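Local coordinates for BexL (Amycolatopsis orientalis, PDB 4XRW), which probably cyclises and aromatises a polyketide intermediate as a di-domain aromatase/cyclase of the BE-7585A biosynthetic pathway, at residues E36-V41 and L88-R93; I114-P117 and A123-R126. All blocks are in the same frame, centred on the assembly; numbering follows the deposited sequence.

Contact 1: E36-V41 and L88-R93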
loop_
_atom_site.group_PDB
_atom_site.type_symbol
_atom_site.label_atom_id
_atom_site.label_comp_id
_atom_site.label_asym_id
_atom_site.label_seq_id
_atom_site.Cartn_x
_atom_site.Cartn_y
_atom_site.Cartn_z
ATOM N N GLU A 36 -4.222 -16.050 -11.489
ATOM C CA GLU A 36 -4.352 -15.235 -10.304
ATOM C C GLU A 36 -3.148 -14.312 -10.118
ATOM O O GLU A 36 -3.322 -13.142 -9.754
ATOM C CB GLU A 36 -4.545 -16.119 -9.068
ATOM C CG GLU A 36 -4.728 -15.347 -7.745
ATOM C CD GLU A 36 -5.921 -14.361 -7.741
ATOM O OE1 GLU A 36 -6.664 -14.267 -8.750
ATOM O OE2 GLU A 36 -6.114 -13.670 -6.712
ATOM N N VAL A 37 -1.939 -14.815 -10.378
ATOM C CA VAL A 37 -0.761 -13.966 -10.272
ATOM C C VAL A 37 -0.872 -12.846 -11.298
ATOM O O VAL A 37 -0.615 -11.687 -10.976
ATOM C CB VAL A 37 0.537 -14.749 -10.487
ATOM C CG1 VAL A 37 1.749 -13.833 -10.501
ATOM C CG2 VAL A 37 0.688 -15.808 -9.387
ATOM N N TYR A 38 -1.248 -13.201 -12.525
ATOM C CA TYR A 38 -1.461 -12.209 -13.576
ATOM C C TYR A 38 -2.438 -11.159 -13.109
ATOM O O TYR A 38 -2.184 -9.954 -13.252
ATOM C CB TYR A 38 -1.989 -12.833 -14.871
ATOM C CG TYR A 38 -2.344 -11.771 -15.902
ATOM C CD1 TYR A 38 -1.377 -11.253 -16.751
ATOM C CD2 TYR A 38 -3.624 -11.259 -15.987
ATOM C CE1 TYR A 38 -1.684 -10.262 -17.673
ATOM C CE2 TYR A 38 -3.937 -10.285 -16.909
ATOM C CZ TYR A 38 -2.968 -9.795 -17.745
ATOM O OH TYR A 38 -3.294 -8.812 -18.659
ATOM N N ARG A 39 -3.560 -11.606 -12.561
ATOM C CA ARG A 39 -4.607 -10.693 -12.105
ATOM C C ARG A 39 -4.101 -9.729 -11.040
ATOM O O ARG A 39 -4.496 -8.570 -11.025
ATOM C CB ARG A 39 -5.808 -11.475 -11.563
ATOM C CG ARG A 39 -6.977 -10.591 -11.159
ATOM C CD ARG A 39 -8.069 -11.371 -10.437
ATOM N NE ARG A 39 -7.752 -11.625 -9.026
ATOM C CZ ARG A 39 -7.862 -10.720 -8.049
ATOM N NH1 ARG A 39 -8.254 -9.466 -8.313
ATOM N NH2 ARG A 39 -7.554 -11.059 -6.804
ATOM N N LEU A 40 -3.233 -10.198 -10.148
ATOM C CA LEU A 40 -2.775 -9.348 -9.039
ATOM C C LEU A 40 -1.826 -8.248 -9.507
ATOM O O LEU A 40 -1.790 -7.141 -8.938
ATOM C CB LEU A 40 -2.113 -10.202 -7.951
ATOM C CG LEU A 40 -3.066 -11.126 -7.160
ATOM C CD1 LEU A 40 -2.288 -12.215 -6.444
ATOM C CD2 LEU A 40 -3.876 -10.341 -6.141
ATOM N N VAL A 41 -1.073 -8.525 -10.563
ATOM C CA VAL A 41 -0.189 -7.518 -11.122
ATOM C C VAL A 41 -0.944 -6.649 -12.117
ATOM O O VAL A 41 -0.660 -5.453 -12.260
ATOM C CB VAL A 41 1.024 -8.167 -11.780
ATOM C CG1 VAL A 41 1.989 -7.106 -12.335
ATOM C CG2 VAL A 41 1.744 -9.088 -10.764
ATOM N N LEU A 88 -1.329 -4.383 -21.621
ATOM C CA LEU A 88 -1.735 -5.642 -20.985
ATOM C C LEU A 88 -2.148 -6.691 -22.040
ATOM O O LEU A 88 -2.896 -6.376 -22.946
ATOM C CB LEU A 88 -2.887 -5.400 -20.029
ATOM C CG LEU A 88 -2.539 -4.871 -18.618
ATOM C CD1 LEU A 88 -1.847 -3.535 -18.677
ATOM C CD2 LEU A 88 -3.791 -4.763 -17.770
ATOM N N ASP A 89 -1.669 -7.922 -21.909
ATOM C CA ASP A 89 -2.051 -9.008 -22.831
ATOM C C ASP A 89 -2.485 -10.217 -21.999
ATOM O O ASP A 89 -1.682 -11.082 -21.686
ATOM C CB ASP A 89 -0.883 -9.360 -23.769
ATOM C CG ASP A 89 -1.266 -10.388 -24.844
ATOM O OD1 ASP A 89 -2.320 -11.068 -24.714
ATOM O OD2 ASP A 89 -0.481 -10.512 -25.801
ATOM N N PRO A 90 -3.764 -10.271 -21.618
ATOM C CA PRO A 90 -4.226 -11.324 -20.710
ATOM C C PRO A 90 -4.153 -12.748 -21.271
ATOM O O PRO A 90 -3.971 -13.681 -20.487
ATOM C CB PRO A 90 -5.676 -10.928 -20.433
ATOM C CG PRO A 90 -6.033 -9.963 -21.511
ATOM C CD PRO A 90 -4.793 -9.239 -21.824
ATOM N N ALA A 91 -4.277 -12.899 -22.584
ATOM C CA ALA A 91 -4.224 -14.227 -23.197
ATOM C C ALA A 91 -2.826 -14.807 -23.053
ATOM O O ALA A 91 -2.663 -16.001 -22.788
ATOM C CB ALA A 91 -4.623 -14.157 -24.659
ATOM N N ALA A 92 -1.814 -13.956 -23.238
ATOM C CA ALA A 92 -0.426 -14.357 -23.105
ATOM C C ALA A 92 0.092 -14.221 -21.653
ATOM O O ALA A 92 1.224 -14.620 -21.341
ATOM C CB ALA A 92 0.413 -13.543 -24.022
ATOM N N ARG A 93 -0.750 -13.670 -20.783
ATOM C CA ARG A 93 -0.370 -13.343 -19.410
ATOM C C ARG A 93 0.929 -12.528 -19.439
ATOM O O ARG A 93 1.905 -12.874 -18.775
ATOM C CB ARG A 93 -0.219 -14.610 -18.552
ATOM C CG ARG A 93 -1.487 -15.496 -18.516
ATOM C CD ARG A 93 -1.331 -16.660 -17.558
ATOM N NE ARG A 93 -2.319 -17.713 -17.780
ATOM C CZ ARG A 93 -2.195 -18.688 -18.678
ATOM N NH1 ARG A 93 -1.127 -18.759 -19.465
ATOM N NH2 ARG A 93 -3.148 -19.602 -18.794
#
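Tyr38 reaches from helix 34-42 to the turn that follows strand 80-89, and almost all of this surface contact is its doing. The side chain leaves CB with CG opposite the backbone N (chi1 174°), which carries the ring toward 88-93. Beyond CG, the CD1-CE1 flank runs along Arg93: Tyr38 CD1 lies 3.5 Å from Arg93 CA, with CE1 a little farther from the same atom. Along the other ring edge CE2 nears Pro90, and Tyr38 CZ comes to 3.6 Å from Pro90 CA and 4.0 Å from Pro90 CB. The hydroxyl at the tip comes up against the Pro90 ring, with Tyr38 OH 3.5 Å from Pro90 CD and 3.7 Å from Leu88 CB; Pro90 N is also close but has no hydrogen to offer. The turn is braced from within by an Asx motif, Asp89 OD1 accepting from Ala92 N at 3.3 Å. Arg93 NE forms a salt bridge with Asp35, near the start of the same helix. Replacing Tyr38 by an alanine is likely to open a gap beside Pro90 and the Arg93 backbone, where the ring now packs. The two segments are held by van der Waals contact and shape, not by polar bonds between them.

Contact 2: I114-P117 and A123-R126; sequences IVEP and AKVR
Ile114 pairs with Arg126 in the antiparallel beta hairpin of strands 106-117 and 123-133, within the seven-stranded sheet of a helix-grip domain. Ile114 N and O both bond to the Arg126 backbone, the latter through Arg126 N at 2.9 Å. Its side chain rises on the face shared with Glu116, Lys124 and Arg126, where Ile114 CD1 lies over one face of the Arg126 guanidinium, 3.8 Å from Arg126 CZ and offset toward the rim.

Val115 turns to the other face, the one packed against helix 34-42. It forms a non-hydrogen-bonded pair with Val125, and Val115 CG1 touches Val125 CG2 at 4.3 Å and Ala123 CB at 4.2 Å. Val37 of the helix packs on Val115 and Val125.

Glu116 returns to the face of Ile114, Lys124 and Arg126 and pairs with Lys124 through two backbone bonds. Its chain is extended beyond CG and lies alongside that of Lys124, pointing the same way. Glu116 OE2 forms a salt bridge with Arg126 NH1 at 2.9 Å, its hydrogen bond bent (143° at the hydrogen) and arriving from above the carboxylate plane, with the two flat groups turned 56° apart. A bend at chi3 (53°) helps swing the guanidinium back over the first strand, while Arg126 NE pairs with Glu25, so the arginine ties two acids together. The other carboxylate oxygen works through water: Glu116 OE1 accepts from a water at 2.7 Å, and that water accepts in turn from Lys124 NZ at 2.7 Å.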
loop_
_atom_site.group_PDB
_atom_site.type_symbol
_atom_site.label_atom_id
_atom_site.label_comp_id
_atom_site.label_asym_id
_atom_site.label_seq_id
_atom_site.Cartn_x
_atom_site.Cartn_y
_atom_site.Cartn_z
ATOM N N ILE A 114 5.826 -11.725 -17.304
ATOM C CA ILE A 114 5.315 -12.858 -18.071
ATOM C C ILE A 114 5.016 -13.931 -17.043
ATOM O O ILE A 114 5.903 -14.329 -16.288
ATOM C CB ILE A 114 6.316 -13.383 -19.118
ATOM C CG1 ILE A 114 6.792 -12.279 -20.068
ATOM C CG2 ILE A 114 5.670 -14.492 -19.945
ATOM C CD1 ILE A 114 8.090 -12.619 -20.809
ATOM N N VAL A 115 3.770 -14.376 -16.978
ATOM C CA VAL A 115 3.381 -15.371 -16.009
ATOM C C VAL A 115 3.028 -16.672 -16.737
ATOM O O VAL A 115 2.167 -16.684 -17.610
ATOM C CB VAL A 115 2.214 -14.904 -15.170
ATOM C CG1 VAL A 115 1.967 -15.883 -14.045
ATOM C CG2 VAL A 115 2.507 -13.498 -14.607
ATOM N N GLU A 116 3.723 -17.750 -16.376
ATOM C CA GLU A 116 3.609 -19.038 -17.074
ATOM C C GLU A 116 3.078 -20.118 -16.119
ATOM O O GLU A 116 3.560 -20.253 -14.986
ATOM C CB GLU A 116 4.967 -19.450 -17.660
ATOM C CG GLU A 116 5.451 -18.507 -18.782
ATOM C CD GLU A 116 6.883 -18.768 -19.263
ATOM O OE1 GLU A 116 7.598 -19.560 -18.614
ATOM O OE2 GLU A 116 7.288 -18.163 -20.291
ATOM N N PRO A 117 2.052 -20.871 -16.555
ATOM C CA PRO A 117 1.610 -21.954 -15.670
ATOM C C PRO A 117 2.628 -23.092 -15.722
ATOM O O PRO A 117 3.064 -23.451 -16.821
ATOM C CB PRO A 117 0.259 -22.356 -16.258
ATOM C CG PRO A 117 0.406 -22.069 -17.724
ATOM C CD PRO A 117 1.363 -20.905 -17.858
ATOM N N ALA A 123 3.016 -21.310 -10.418
ATOM C CA ALA A 123 3.355 -20.536 -11.610
ATOM C C ALA A 123 4.777 -20.001 -11.577
ATOM O O ALA A 123 5.334 -19.745 -10.519
ATOM C CB ALA A 123 2.380 -19.379 -11.777
ATOM N N LYS A 124 5.334 -19.839 -12.764
ATOM C CA LYS A 124 6.626 -19.208 -12.953
ATOM C C LYS A 124 6.412 -17.757 -13.372
ATOM O O LYS A 124 5.724 -17.486 -14.355
ATOM C CB LYS A 124 7.440 -19.942 -14.020
ATOM C CG LYS A 124 8.855 -19.418 -14.173
ATOM C CD LYS A 124 9.550 -20.073 -15.355
ATOM C CE LYS A 124 10.944 -19.530 -15.573
ATOM N NZ LYS A 124 11.622 -20.161 -16.746
ATOM N N VAL A 125 6.988 -16.848 -12.603
ATOM C CA VAL A 125 6.886 -15.419 -12.873
ATOM C C VAL A 125 8.222 -14.935 -13.360
ATOM O O VAL A 125 9.221 -15.050 -12.668
ATOM C CB VAL A 125 6.455 -14.639 -11.637
ATOM C CG1 VAL A 125 6.384 -13.126 -11.951
ATOM C CG2 VAL A 125 5.116 -15.162 -11.154
ATOM N N ARG A 126 8.222 -14.424 -14.581
ATOM C CA ARG A 126 9.397 -13.846 -15.202
ATOM C C ARG A 126 9.295 -12.331 -15.245
ATOM O O ARG A 126 8.257 -11.795 -15.652
ATOM C CB ARG A 126 9.538 -14.380 -16.615
ATOM C CG ARG A 126 9.569 -15.905 -16.672
ATOM C CD ARG A 126 9.467 -16.351 -18.096
ATOM N NE ARG A 126 10.463 -15.737 -18.959
ATOM C CZ ARG A 126 10.347 -15.648 -20.274
ATOM N NH1 ARG A 126 9.275 -16.155 -20.865
ATOM N NH2 ARG A 126 11.296 -15.051 -21.000
HETATM O O HOH W 1 10.187 -19.947 -19.050
#

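In the fold
Contact 1 is a surface contact that joins helix 34-42 to the turn between strands 80-89 and 94-99; contact 2 is partly buried and builds the sheet itself. The first relies on apolar packing by one aromatic side chain, the second on a backbone ladder with mostly charged groups on one face and small aliphatic ones on the other. They meet on that aliphatic face: Val37, one residue before Tyr38 in 36-41, packs on Val115 and Val125. Arg93 joins them too, its O lying 3.0 Å from Val115 N in a probable hydrogen bond. The helix thus rests on the hairpin with one side while reaching the turn with another.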